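Local coordinates for cysteine protease (Listeria monocytogenes, PDB 5HU4), which attaches surface proteins covalently to the bacterial cell wall, cleaving their C-terminal sorting signal and passing them on through a thioester intermediate, at residues Ser6-Val9 against Val14-Leu17; Leu16-Gly21 against Tyr45-His50; Ile71-Leu76 against Ala104-Ile109; Lys88-Asp91 against Ser96-Asp99; Glu131-Glu136 against Lys140-Lys145. All coordinates share one frame; numbering follows the deposited sequence.

Interaction 1. Residues Ser6-Val9 against Val14-Leu17; sequences SIAV and VNLL
Val9 and Val14 are joined through their backbones in both directions. Val9 N donates to Val14 O at 2.7 Å, and Val14 N answers with a bond of 3.0 Å to Val9 O. Two residues further from the turn, Ile7 and Leu16 repeat the reciprocal pairing. Leu16 N to Ile7 O, at 3.0 Å, is nearly straight (175° at the hydrogen), and Ile7 N returns a bond of the same length to Leu16 O. Ser6-Leu17 and Ala8-Asn15 are the non-hydrogen-bonded pairs, where Ala8 CA makes a CA-H...O contact of 3.2 Å with Val14 O. The two valines run alongside one another on the face they share with Ile7 and Leu16, Val9 CB lying 4.0 Å from Val14 CB. On this face, too, Ile7 CG2 rests 4.3 Å from Leu16 CB. On the opposite face, with Ala8 and Asn15, Leu17 turns CG beside its backbone N (chi1 -65°), which brings CD2 to 3.6 Å from Ser6 OG. Asn15 ND2 makes a weak hydrogen bond to Pro143 O.

This is the first beta hairpin of the sortase beta-barrel, its strands antiparallel at 172°. Strand 3-9 bonds on its other edge to strand 70-74, and Leu17 pairs with Ala31 of strand 31-33. Phe142 covers Ser6 and Ala8, while Ile7 meets Ile106 and Leu108 of strand 105-111.

Interaction 2. Residues Leu16-Gly21 against Tyr45-His50; sequences LLVFKG and YPLAGH
Val18 and Leu47 are the residues of closest backbone approach, yet the CA of Val18 remains 8.3 Å from the CA of Leu47, so the two chains are bridged by side chains without any hydrogen bond between them. Both segments begin in strand; Lys20-Gly21 turn into loop, and the second segment runs on to His50.

The contact converges on one methyl group. Val18 carries CG1 anti to the backbone N (chi1 -175°), from where it reaches both partners. Leu47 presents CD2 to Val18 CG1 at 3.7 Å, the two side chains crossing at about a right angle. Tyr45 comes from the opposite direction to Val18 and brings its OH to 3.9 Å from the same CG1, a van der Waals contact at the polar end of the ring. Leu47 divides its branches: while CD2 meets the valine, CD1 lies in the plane of the Tyr45 ring at its edge, 3.7 Å from CE2 of that tyrosine. All three residues are buried, a cluster in the core of the sortase beta-barrel that bridges two strands not adjacent in the sheet.

His50, an active-site proton donor/acceptor, follows strand 44-48, and its side chain takes no part in this packing. Preceding it, Gly49 O accepts a hydrogen bond from Thr110 OG1. In the sheet strand 31-33 lies between strands 14-19 and 44-48; its Thr33 touches Tyr45 and Leu47, while Leu73 of strand 70-74 packs on Val18 and Tyr45.

Interaction 3. Residues Ile71-Leu76 against Ala104-Ile109; sequences IYLTDL and ARITLI
Ile71 and Ile106 meet in the barrel interior, and the side chain of Ile71 can be followed outward from its CB, which is directed at the opposing strand. There the chain forks. CG2 of Ile71, anti to the backbone N, packs at 3.8 Å on CD1 of Ile106. The other branch, CG1, leaves beside the backbone N (chi1 -56°) and continues extended to CD1, which makes two contacts. The first runs from Ile71 CD1 to CG2 of Ile106, again at 3.8 Å, so that the two isoleucines, crossing obliquely, each use both of their methyls against the other. The second is with Leu108, whose CD1 meets the CD1 of Ile71 tip to tip at 3.7 Å. Leu73 adds a looser touch, its CD2 lying 4.3 Å from Ile106 CD1.

The chemistry is wholly apolar, and all four touching residues are buried. The axes of the two short strands pass 9.6 Å apart at 105°, and side chains alone bridge them. Past its strand, the first segment ends in an ST turn, where Leu76 N donates to Thr74 OG1.

Strand 70-74 runs between strands 3-9 and 78-91, strand 105-111 between 44-48 and 119-132. Val84 flanks Ile71, Tyr82 flanks Ile106, and Leu47 touches both Ile106 and Leu108. Strand 105-111 ends at Cys111, which forms the acyl-thioester intermediate; its side chain is about 12 Å from that of Leu108.

Interaction 4. Residues Lys88-Asp91 against Ser96-Asp99; sequences KTID and SVID
Val97 spreads its two methyls toward different partners, CG1 to Ile90 and CG2 to Lys88. The valine is turned so that CG2 stands anti to the backbone N, with CG1 between that N and the carbonyl carbon (chi1 82°). Ile90 passes it at an oblique angle and touches with its outermost atom, CD1, 4.0 Å from Val97 CG1. Lys88 instead reaches it tip to tip. Its chain is extended beyond CG, bringing CE to 4.1 Å from Val97 CG2, and NZ comes equally near to that methyl. The charged end has its polar partner in Glu86, whose OE2 forms a salt bridge with NZ.

Residues 96-99 belong to the loop between strands 78-91 and 105-111, a loop that in class A sortases borders the groove for the sorting signal. Asp99 N bonds back to Ser96 O, and Val97 O is held by Asn44 ND2. Val122 of strand 119-132 touches Lys88, Ile90 and Val97 alike.

The contact itself consists only of van der Waals touches near the surface. The CE-NZ end of the lysine lies against the valine methyl, its aliphatic chain running along a small apolar patch, while the carboxylate of Glu86 paired with NZ probably compensates the charge.

Interaction 5. Residues Glu131-Glu136 against Lys140-Lys145; sequences EKLTKE and KYFPSK
Glu136 and Lys140 supply the backbone link, an alpha-helical i to i+4 bond from Lys140 N to Glu136 O. Although 2.9 Å long between Lys140 N and Glu136 O, it is strongly bent, with 128° at the hydrogen, and counts as weak. The same carbonyl oxygen is approached closely by the side chain of the lysine, Lys140 CB lying 3.2 Å from Glu136 O. At the start of the helix, Thr134 is the N-cap; its OG1 makes a weak hydrogen bond to Leu137 N.

The apolar part joins the residues flanking the helix. Leu133, just before the N-cap, directs CD1 at Phe142, the first residue to leave helical geometry, and comes 4.3 Å from its CE2. The methyl approaches the ring obliquely.

One face of each aromatic ring is met by a sequence neighbour. Lys140 sets CG anti to its backbone N (chi1 -160°) and lays CD over one face of Tyr141, 3.8 Å above the ring plane and displaced toward the rim. In a similar way Tyr141 CB sits 4.0 Å above the plane of the Phe142 ring.

The Leu133-Phe142 contact thus spans the short C-terminal helix 135-141 on the outside of the barrel, while the 136-140 bond lies within it. Leu133 continues from strand 119-132, its backbone bonded to Glu77, and its side chain touches Thr74 and Leu79. Tyr141 stacks with Tyr72 of strand 70-74. Phe142 packs on Tyr72, Thr74 and Leu79, and on Ser6 and Ala8 of strand 3-9, so the end of the helix and the residue after it are laid across three adjacent strands.

How the interactions relate
Interactions 2 and 3 are buried and without hydrogen bonds, interaction 3 wholly apolar and interaction 2 apolar but for one tyrosine hydroxyl; both reach between strands that are not adjacent in the sheet. Interaction 1 is partly buried and differs in being a true strand pairing, secured by backbone hydrogen bonds; it shares strand 14-19 with interaction 2, and Ile7 CD1 packs on Leu47 CD1. Strands 44-48 and 105-111 pair directly, Leu47 N lying 2.7 Å from Thr107 O, which ties interaction 2 to interaction 3. Interactions 4 and 5 are surface contacts on opposite sides of the chain's centre. The former closes a loop through methyls and a lysine, the latter lays the end of the C-terminal helix on strands 3-9 and 70-74, used by interactions 1 and 3.

Interaction 1. Residues Ser6-Val9 against Val14-Leu17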
# COMPACT_ATOMS: atom_id res chain seq x y z
N SER A 6 -7.24 -2.52 5.89
CA SER A 6 -5.97 -2.00 6.40
C SER A 6 -4.77 -2.54 5.62
O SER A 6 -4.84 -3.61 5.02
CB SER A 6 -5.82 -2.34 7.88
OG SER A 6 -6.81 -1.69 8.66
N ILE A 7 -3.68 -1.79 5.65
CA ILE A 7 -2.41 -2.24 5.09
C ILE A 7 -1.30 -1.99 6.11
O ILE A 7 -1.30 -0.98 6.81
CB ILE A 7 -2.08 -1.53 3.75
CG1 ILE A 7 -0.75 -2.04 3.20
CG2 ILE A 7 -2.06 -0.02 3.92
CD1 ILE A 7 -0.26 -1.30 1.99
N ALA A 8 -0.37 -2.92 6.20
CA ALA A 8 0.71 -2.80 7.17
C ALA A 8 2.06 -3.23 6.61
O ALA A 8 2.17 -4.28 5.98
CB ALA A 8 0.39 -3.59 8.42
N VAL A 9 3.07 -2.40 6.83
CA VAL A 9 4.45 -2.75 6.51
C VAL A 9 5.31 -2.58 7.77
O VAL A 9 5.86 -1.51 8.00
CB VAL A 9 5.02 -1.88 5.37
CG1 VAL A 9 6.28 -2.52 4.82
CG2 VAL A 9 3.99 -1.70 4.27
N VAL A 14 4.69 1.04 9.12
CA VAL A 14 3.50 1.54 8.44
C VAL A 14 2.28 0.71 8.83
O VAL A 14 2.28 -0.51 8.66
CB VAL A 14 3.66 1.53 6.91
CG1 VAL A 14 2.33 1.82 6.23
CG2 VAL A 14 4.71 2.54 6.48
N ASN A 15 1.26 1.37 9.37
CA ASN A 15 0.02 0.72 9.73
C ASN A 15 -1.15 1.67 9.49
O ASN A 15 -1.44 2.53 10.32
CB ASN A 15 0.05 0.26 11.19
CG ASN A 15 -1.18 -0.54 11.59
OD1 ASN A 15 -1.97 -0.95 10.73
ND2 ASN A 15 -1.35 -0.76 12.88
N LEU A 16 -1.81 1.51 8.35
CA LEU A 16 -2.80 2.48 7.91
C LEU A 16 -4.14 1.86 7.53
O LEU A 16 -4.24 0.65 7.31
CB LEU A 16 -2.25 3.27 6.72
CG LEU A 16 -0.90 3.96 6.91
CD1 LEU A 16 -0.39 4.48 5.58
CD2 LEU A 16 -1.00 5.08 7.93
N LEU A 17 -5.16 2.70 7.45
CA LEU A 17 -6.46 2.29 6.93
C LEU A 17 -6.47 2.45 5.41
O LEU A 17 -5.82 3.34 4.87
CB LEU A 17 -7.58 3.12 7.55
CG LEU A 17 -7.82 2.96 9.06
CD1 LEU A 17 -8.88 3.94 9.53
CD2 LEU A 17 -8.22 1.54 9.39

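Interaction 2. Residues Leu16-Gly21 against Tyr45-His50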
# COMPACT_ATOMS: atom_id res chain seq x y z
N LEU A 16 -1.81 1.51 8.35
CA LEU A 16 -2.80 2.48 7.91
C LEU A 16 -4.14 1.86 7.53
O LEU A 16 -4.24 0.65 7.31
CB LEU A 16 -2.25 3.27 6.72
CG LEU A 16 -0.90 3.96 6.91
CD1 LEU A 16 -0.39 4.48 5.58
CD2 LEU A 16 -1.00 5.08 7.93
N LEU A 17 -5.16 2.70 7.45
CA LEU A 17 -6.46 2.29 6.93
C LEU A 17 -6.47 2.45 5.41
O LEU A 17 -5.82 3.34 4.87
CB LEU A 17 -7.58 3.12 7.55
CG LEU A 17 -7.82 2.96 9.06
CD1 LEU A 17 -8.88 3.94 9.53
CD2 LEU A 17 -8.22 1.54 9.39
N VAL A 18 -7.20 1.58 4.73
CA VAL A 18 -7.31 1.66 3.28
C VAL A 18 -8.64 2.27 2.88
O VAL A 18 -9.70 1.82 3.31
CB VAL A 18 -7.15 0.29 2.61
CG1 VAL A 18 -7.15 0.43 1.09
CG2 VAL A 18 -5.87 -0.39 3.07
N PHE A 19 -8.59 3.32 2.05
CA PHE A 19 -9.79 4.00 1.60
C PHE A 19 -10.05 3.71 0.13
O PHE A 19 -9.13 3.42 -0.63
CB PHE A 19 -9.66 5.51 1.82
CG PHE A 19 -9.63 5.91 3.27
CD1 PHE A 19 -8.45 5.85 3.99
CD2 PHE A 19 -10.78 6.33 3.92
CE1 PHE A 19 -8.41 6.21 5.33
CE2 PHE A 19 -10.75 6.69 5.25
CZ PHE A 19 -9.57 6.63 5.96
N LYS A 20 -11.32 3.80 -0.27
CA LYS A 20 -11.70 3.55 -1.65
C LYS A 20 -11.65 4.85 -2.45
O LYS A 20 -12.43 5.77 -2.21
CB LYS A 20 -13.09 2.94 -1.72
CG LYS A 20 -13.30 1.99 -2.89
CD LYS A 20 -14.69 1.36 -2.85
CE LYS A 20 -14.72 0.04 -3.60
NZ LYS A 20 -16.00 -0.69 -3.36
N GLY A 21 -10.71 4.93 -3.39
CA GLY A 21 -10.58 6.09 -4.25
C GLY A 21 -9.52 7.07 -3.80
O GLY A 21 -9.43 7.41 -2.62
N TYR A 45 -3.00 -4.62 -7.04
CA TYR A 45 -3.73 -3.81 -6.08
C TYR A 45 -2.94 -2.55 -5.76
O TYR A 45 -2.24 -2.49 -4.75
CB TYR A 45 -4.02 -4.60 -4.81
CG TYR A 45 -5.09 -3.99 -3.93
CD1 TYR A 45 -6.44 -4.24 -4.18
CD2 TYR A 45 -4.76 -3.18 -2.86
CE1 TYR A 45 -7.42 -3.69 -3.39
CE2 TYR A 45 -5.74 -2.62 -2.06
CZ TYR A 45 -7.07 -2.88 -2.33
OH TYR A 45 -8.05 -2.32 -1.53
N PRO A 46 -3.04 -1.53 -6.63
CA PRO A 46 -2.29 -0.28 -6.44
C PRO A 46 -2.84 0.57 -5.31
O PRO A 46 -4.05 0.75 -5.20
CB PRO A 46 -2.44 0.42 -7.79
CG PRO A 46 -3.75 -0.07 -8.31
CD PRO A 46 -3.88 -1.49 -7.84
N LEU A 47 -1.95 1.09 -4.48
CA LEU A 47 -2.34 1.96 -3.37
C LEU A 47 -1.48 3.21 -3.34
O LEU A 47 -0.25 3.14 -3.46
CB LEU A 47 -2.24 1.22 -2.04
CG LEU A 47 -3.28 0.13 -1.77
CD1 LEU A 47 -2.90 -0.70 -0.56
CD2 LEU A 47 -4.65 0.76 -1.58
N ALA A 48 -2.12 4.36 -3.18
CA ALA A 48 -1.41 5.63 -3.09
C ALA A 48 -1.45 6.16 -1.67
O ALA A 48 -2.46 6.04 -0.97
CB ALA A 48 -2.00 6.64 -4.06
N GLY A 49 -0.35 6.76 -1.23
CA GLY A 49 -0.25 7.35 0.08
C GLY A 49 0.68 8.55 0.05
O GLY A 49 1.78 8.47 -0.50
N HIS A 50 0.23 9.66 0.62
CA HIS A 50 0.99 10.90 0.55
C HIS A 50 2.32 10.81 1.30
O HIS A 50 2.44 10.09 2.29
CB HIS A 50 0.16 12.06 1.11
CG HIS A 50 0.61 13.41 0.62
ND1 HIS A 50 0.48 13.79 -0.70
CD2 HIS A 50 1.18 14.45 1.27
CE1 HIS A 50 0.96 15.03 -0.83
NE2 HIS A 50 1.39 15.44 0.34

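Interaction 3. Residues Ile71-Leu76 against Ala104-Ile109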
# COMPACT_ATOMS: atom_id res chain seq x y z
N ILE A 71 4.48 -7.18 3.10
CA ILE A 71 3.39 -6.22 3.12
C ILE A 71 2.10 -6.95 3.46
O ILE A 71 1.74 -7.93 2.80
CB ILE A 71 3.23 -5.47 1.79
CG1 ILE A 71 4.54 -4.79 1.39
CG2 ILE A 71 2.10 -4.45 1.88
CD1 ILE A 71 4.51 -4.18 0.01
N TYR A 72 1.40 -6.49 4.49
CA TYR A 72 0.17 -7.14 4.91
C TYR A 72 -1.05 -6.31 4.56
O TYR A 72 -1.10 -5.11 4.83
CB TYR A 72 0.22 -7.43 6.41
CG TYR A 72 1.33 -8.37 6.79
CD1 TYR A 72 1.15 -9.75 6.71
CD2 TYR A 72 2.56 -7.89 7.21
CE1 TYR A 72 2.17 -10.62 7.05
CE2 TYR A 72 3.59 -8.76 7.55
CZ TYR A 72 3.38 -10.12 7.46
OH TYR A 72 4.40 -10.98 7.80
N LEU A 73 -2.03 -6.96 3.95
CA LEU A 73 -3.25 -6.31 3.50
C LEU A 73 -4.45 -7.12 3.93
O LEU A 73 -4.43 -8.35 3.88
CB LEU A 73 -3.22 -6.15 1.98
CG LEU A 73 -4.38 -5.44 1.29
CD1 LEU A 73 -4.42 -3.97 1.67
CD2 LEU A 73 -4.27 -5.60 -0.22
N THR A 74 -5.51 -6.45 4.38
CA THR A 74 -6.71 -7.16 4.82
C THR A 74 -7.99 -6.40 4.51
O THR A 74 -8.02 -5.17 4.50
CB THR A 74 -6.65 -7.46 6.33
OG1 THR A 74 -7.73 -8.33 6.69
CG2 THR A 74 -6.74 -6.18 7.15
N ASP A 75 -9.06 -7.16 4.26
CA ASP A 75 -10.39 -6.60 4.09
C ASP A 75 -11.23 -6.98 5.31
O ASP A 75 -12.46 -6.92 5.27
CB ASP A 75 -11.04 -7.11 2.80
CG ASP A 75 -10.91 -8.61 2.63
OD1 ASP A 75 -10.57 -9.31 3.61
OD2 ASP A 75 -11.16 -9.10 1.51
N LEU A 76 -10.53 -7.38 6.37
CA LEU A 76 -11.11 -7.88 7.61
C LEU A 76 -11.87 -9.19 7.41
O LEU A 76 -12.69 -9.59 8.25
CB LEU A 76 -12.02 -6.83 8.26
CG LEU A 76 -11.42 -6.14 9.49
CD1 LEU A 76 -10.19 -5.32 9.11
CD2 LEU A 76 -12.46 -5.27 10.18
N ALA A 104 -0.68 -11.97 -9.05
CA ALA A 104 -1.22 -11.28 -7.89
C ALA A 104 -0.14 -10.43 -7.24
O ALA A 104 0.88 -10.95 -6.80
CB ALA A 104 -1.80 -12.27 -6.90
N ARG A 105 -0.36 -9.12 -7.20
CA ARG A 105 0.65 -8.20 -6.68
C ARG A 105 0.04 -6.98 -6.01
O ARG A 105 -1.12 -6.64 -6.25
CB ARG A 105 1.58 -7.74 -7.81
CG ARG A 105 0.85 -6.98 -8.91
CD ARG A 105 1.82 -6.18 -9.76
NE ARG A 105 2.78 -7.03 -10.46
CZ ARG A 105 3.87 -6.58 -11.07
NH1 ARG A 105 4.14 -5.28 -11.07
NH2 ARG A 105 4.69 -7.43 -11.67
N ILE A 106 0.83 -6.33 -5.16
CA ILE A 106 0.44 -5.05 -4.57
C ILE A 106 1.43 -3.98 -5.03
O ILE A 106 2.62 -4.24 -5.19
CB ILE A 106 0.39 -5.12 -3.03
CG1 ILE A 106 -0.29 -3.87 -2.45
CG2 ILE A 106 1.78 -5.32 -2.44
CD1 ILE A 106 -0.44 -3.90 -0.95
N THR A 107 0.92 -2.78 -5.28
CA THR A 107 1.75 -1.69 -5.77
C THR A 107 1.60 -0.44 -4.92
O THR A 107 0.58 0.25 -4.97
CB THR A 107 1.41 -1.34 -7.24
OG1 THR A 107 1.52 -2.52 -8.05
CG2 THR A 107 2.36 -0.28 -7.77
N LEU A 108 2.62 -0.15 -4.12
CA LEU A 108 2.60 1.01 -3.23
C LEU A 108 3.23 2.22 -3.91
O LEU A 108 4.36 2.15 -4.40
CB LEU A 108 3.32 0.69 -1.92
CG LEU A 108 2.85 -0.57 -1.19
CD1 LEU A 108 3.45 -0.64 0.20
CD2 LEU A 108 1.33 -0.61 -1.13
N ILE A 109 2.50 3.33 -3.93
CA ILE A 109 2.95 4.52 -4.64
C ILE A 109 2.95 5.75 -3.74
O ILE A 109 1.95 6.07 -3.10
CB ILE A 109 2.08 4.80 -5.88
CG1 ILE A 109 2.01 3.57 -6.78
CG2 ILE A 109 2.61 6.01 -6.64
CD1 ILE A 109 1.18 3.76 -8.02

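Interaction 4. Residues Lys88-Asp91 against Ser96-Asp99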
# COMPACT_ATOMS: atom_id res chain seq x y z
N LYS A 88 11.44 1.12 -6.93
CA LYS A 88 11.90 1.98 -8.02
C LYS A 88 11.36 3.40 -7.92
O LYS A 88 10.37 3.67 -7.23
CB LYS A 88 11.49 1.38 -9.36
CG LYS A 88 9.99 1.23 -9.55
CD LYS A 88 9.65 0.50 -10.84
CE LYS A 88 8.17 0.16 -10.90
NZ LYS A 88 7.86 -0.79 -12.01
N THR A 89 12.04 4.32 -8.60
CA THR A 89 11.57 5.69 -8.73
C THR A 89 11.20 5.97 -10.18
O THR A 89 12.00 5.76 -11.09
CB THR A 89 12.64 6.70 -8.27
OG1 THR A 89 13.04 6.41 -6.92
CG2 THR A 89 12.10 8.12 -8.34
N ILE A 90 9.97 6.44 -10.39
CA ILE A 90 9.48 6.71 -11.74
C ILE A 90 8.91 8.12 -11.86
O ILE A 90 8.69 8.80 -10.85
CB ILE A 90 8.39 5.71 -12.15
CG1 ILE A 90 7.15 5.86 -11.26
CG2 ILE A 90 8.91 4.28 -12.08
CD1 ILE A 90 5.95 5.07 -11.73
N ASP A 91 8.68 8.55 -13.09
CA ASP A 91 8.00 9.82 -13.33
C ASP A 91 6.50 9.61 -13.16
O ASP A 91 5.98 8.52 -13.43
CB ASP A 91 8.32 10.35 -14.73
CG ASP A 91 7.82 11.77 -14.95
OD1 ASP A 91 6.68 11.94 -15.42
OD2 ASP A 91 8.57 12.72 -14.64
N SER A 96 1.40 3.26 -16.12
CA SER A 96 1.39 1.81 -16.36
C SER A 96 1.49 0.97 -15.08
O SER A 96 0.98 -0.15 -15.02
CB SER A 96 2.53 1.43 -17.30
OG SER A 96 3.71 1.12 -16.57
N VAL A 97 2.13 1.52 -14.05
CA VAL A 97 2.34 0.80 -12.81
C VAL A 97 1.05 0.66 -12.00
O VAL A 97 1.01 -0.01 -10.96
CB VAL A 97 3.43 1.49 -11.95
CG1 VAL A 97 2.84 2.65 -11.16
CG2 VAL A 97 4.10 0.49 -11.02
N ILE A 98 -0.02 1.26 -12.50
CA ILE A 98 -1.33 1.20 -11.85
C ILE A 98 -2.18 0.08 -12.47
O ILE A 98 -2.99 -0.55 -11.78
CB ILE A 98 -2.06 2.56 -11.95
CG1 ILE A 98 -1.68 3.45 -10.77
CG2 ILE A 98 -3.57 2.39 -12.00
CD1 ILE A 98 -1.32 4.87 -11.16
N ASP A 99 -1.95 -0.18 -13.75
CA ASP A 99 -2.69 -1.20 -14.50
C ASP A 99 -2.69 -2.57 -13.84
O ASP A 99 -1.72 -2.96 -13.19
CB ASP A 99 -2.13 -1.32 -15.92
CG ASP A 99 -2.09 0.01 -16.65
OD1 ASP A 99 -2.96 0.86 -16.38
OD2 ASP A 99 -1.19 0.19 -17.50

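Interaction 5. Residues Glu131-Glu136 against Lys140-Lys145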
# COMPACT_ATOMS: atom_id res chain seq x y z
N GLU A 131 -4.78 -16.09 3.78
CA GLU A 131 -5.42 -16.83 4.86
C GLU A 131 -6.51 -16.03 5.56
O GLU A 131 -6.51 -14.80 5.53
CB GLU A 131 -4.37 -17.30 5.87
CG GLU A 131 -3.30 -16.28 6.18
CD GLU A 131 -2.25 -16.82 7.14
OE1 GLU A 131 -1.06 -16.46 6.98
OE2 GLU A 131 -2.61 -17.60 8.04
N LYS A 132 -7.43 -16.74 6.20
CA LYS A 132 -8.53 -16.13 6.93
C LYS A 132 -8.01 -15.25 8.06
O LYS A 132 -7.15 -15.67 8.83
CB LYS A 132 -9.46 -17.21 7.49
CG LYS A 132 -10.95 -16.89 7.38
CD LYS A 132 -11.79 -18.01 7.96
CE LYS A 132 -11.89 -17.90 9.48
NZ LYS A 132 -12.89 -16.88 9.89
N LEU A 133 -8.53 -14.03 8.15
CA LEU A 133 -8.12 -13.13 9.21
C LEU A 133 -8.74 -13.54 10.54
O LEU A 133 -9.95 -13.67 10.66
CB LEU A 133 -8.49 -11.68 8.90
CG LEU A 133 -7.85 -10.68 9.87
CD1 LEU A 133 -6.40 -10.41 9.48
CD2 LEU A 133 -8.65 -9.39 9.94
N THR A 134 -7.88 -13.75 11.54
CA THR A 134 -8.33 -14.07 12.88
C THR A 134 -8.02 -12.91 13.81
O THR A 134 -7.35 -11.95 13.41
CB THR A 134 -7.66 -15.34 13.41
OG1 THR A 134 -6.24 -15.23 13.28
CG2 THR A 134 -8.14 -16.56 12.62
N LYS A 135 -8.51 -12.98 15.05
CA LYS A 135 -8.25 -11.94 16.03
C LYS A 135 -6.75 -11.78 16.26
O LYS A 135 -6.23 -10.67 16.29
CB LYS A 135 -8.95 -12.26 17.35
CG LYS A 135 -10.32 -11.62 17.50
CD LYS A 135 -11.18 -12.41 18.46
CE LYS A 135 -12.60 -12.54 17.94
NZ LYS A 135 -12.62 -13.14 16.58
N GLU A 136 -6.06 -12.91 16.39
CA GLU A 136 -4.62 -12.92 16.64
C GLU A 136 -3.82 -12.30 15.50
O GLU A 136 -2.89 -11.52 15.73
CB GLU A 136 -4.14 -14.36 16.91
CG GLU A 136 -4.38 -15.32 15.75
CD GLU A 136 -4.04 -16.75 16.09
OE1 GLU A 136 -3.34 -16.97 17.11
OE2 GLU A 136 -4.46 -17.66 15.34
N LYS A 140 -1.83 -8.78 15.49
CA LYS A 140 -0.39 -8.92 15.30
C LYS A 140 0.12 -8.00 14.20
O LYS A 140 1.10 -7.28 14.39
CB LYS A 140 -0.02 -10.37 14.98
CG LYS A 140 1.45 -10.69 15.24
CD LYS A 140 1.92 -11.89 14.44
CE LYS A 140 3.36 -12.24 14.79
NZ LYS A 140 4.21 -11.03 14.93
N TYR A 141 -0.54 -8.03 13.05
CA TYR A 141 -0.07 -7.29 11.89
C TYR A 141 -0.75 -5.93 11.73
O TYR A 141 -0.18 -5.01 11.17
CB TYR A 141 -0.26 -8.12 10.62
CG TYR A 141 0.58 -9.37 10.61
CD1 TYR A 141 1.97 -9.30 10.65
CD2 TYR A 141 -0.01 -10.63 10.57
CE1 TYR A 141 2.74 -10.44 10.65
CE2 TYR A 141 0.76 -11.78 10.57
CZ TYR A 141 2.14 -11.67 10.61
OH TYR A 141 2.92 -12.81 10.60
N PHE A 142 -1.97 -5.81 12.24
CA PHE A 142 -2.67 -4.53 12.22
C PHE A 142 -3.05 -4.09 13.63
O PHE A 142 -4.24 -4.02 13.95
CB PHE A 142 -3.92 -4.62 11.33
CG PHE A 142 -3.66 -5.25 9.99
CD1 PHE A 142 -3.13 -4.50 8.95
CD2 PHE A 142 -3.93 -6.59 9.77
CE1 PHE A 142 -2.89 -5.07 7.72
CE2 PHE A 142 -3.69 -7.17 8.54
CZ PHE A 142 -3.17 -6.41 7.52
N PRO A 143 -2.05 -3.78 14.47
CA PRO A 143 -2.34 -3.50 15.88
C PRO A 143 -2.81 -2.07 16.12
O PRO A 143 -2.62 -1.20 15.25
CB PRO A 143 -1.00 -3.75 16.56
CG PRO A 143 -0.01 -3.34 15.53
CD PRO A 143 -0.61 -3.73 14.20
N SER A 144 -3.47 -1.79 17.22
CA SER A 144 -4.19 -0.54 17.39
C SER A 144 -3.42 0.75 17.65
O SER A 144 -2.22 0.83 17.56
CB SER A 144 -5.25 -0.70 18.49
OG SER A 144 -6.54 -0.87 17.98
N LYS A 145 -4.19 1.77 17.95
CA LYS A 145 -3.77 3.05 18.50
C LYS A 145 -2.31 3.20 18.83
O LYS A 145 -1.82 4.31 18.90
CB LYS A 145 -4.60 3.38 19.71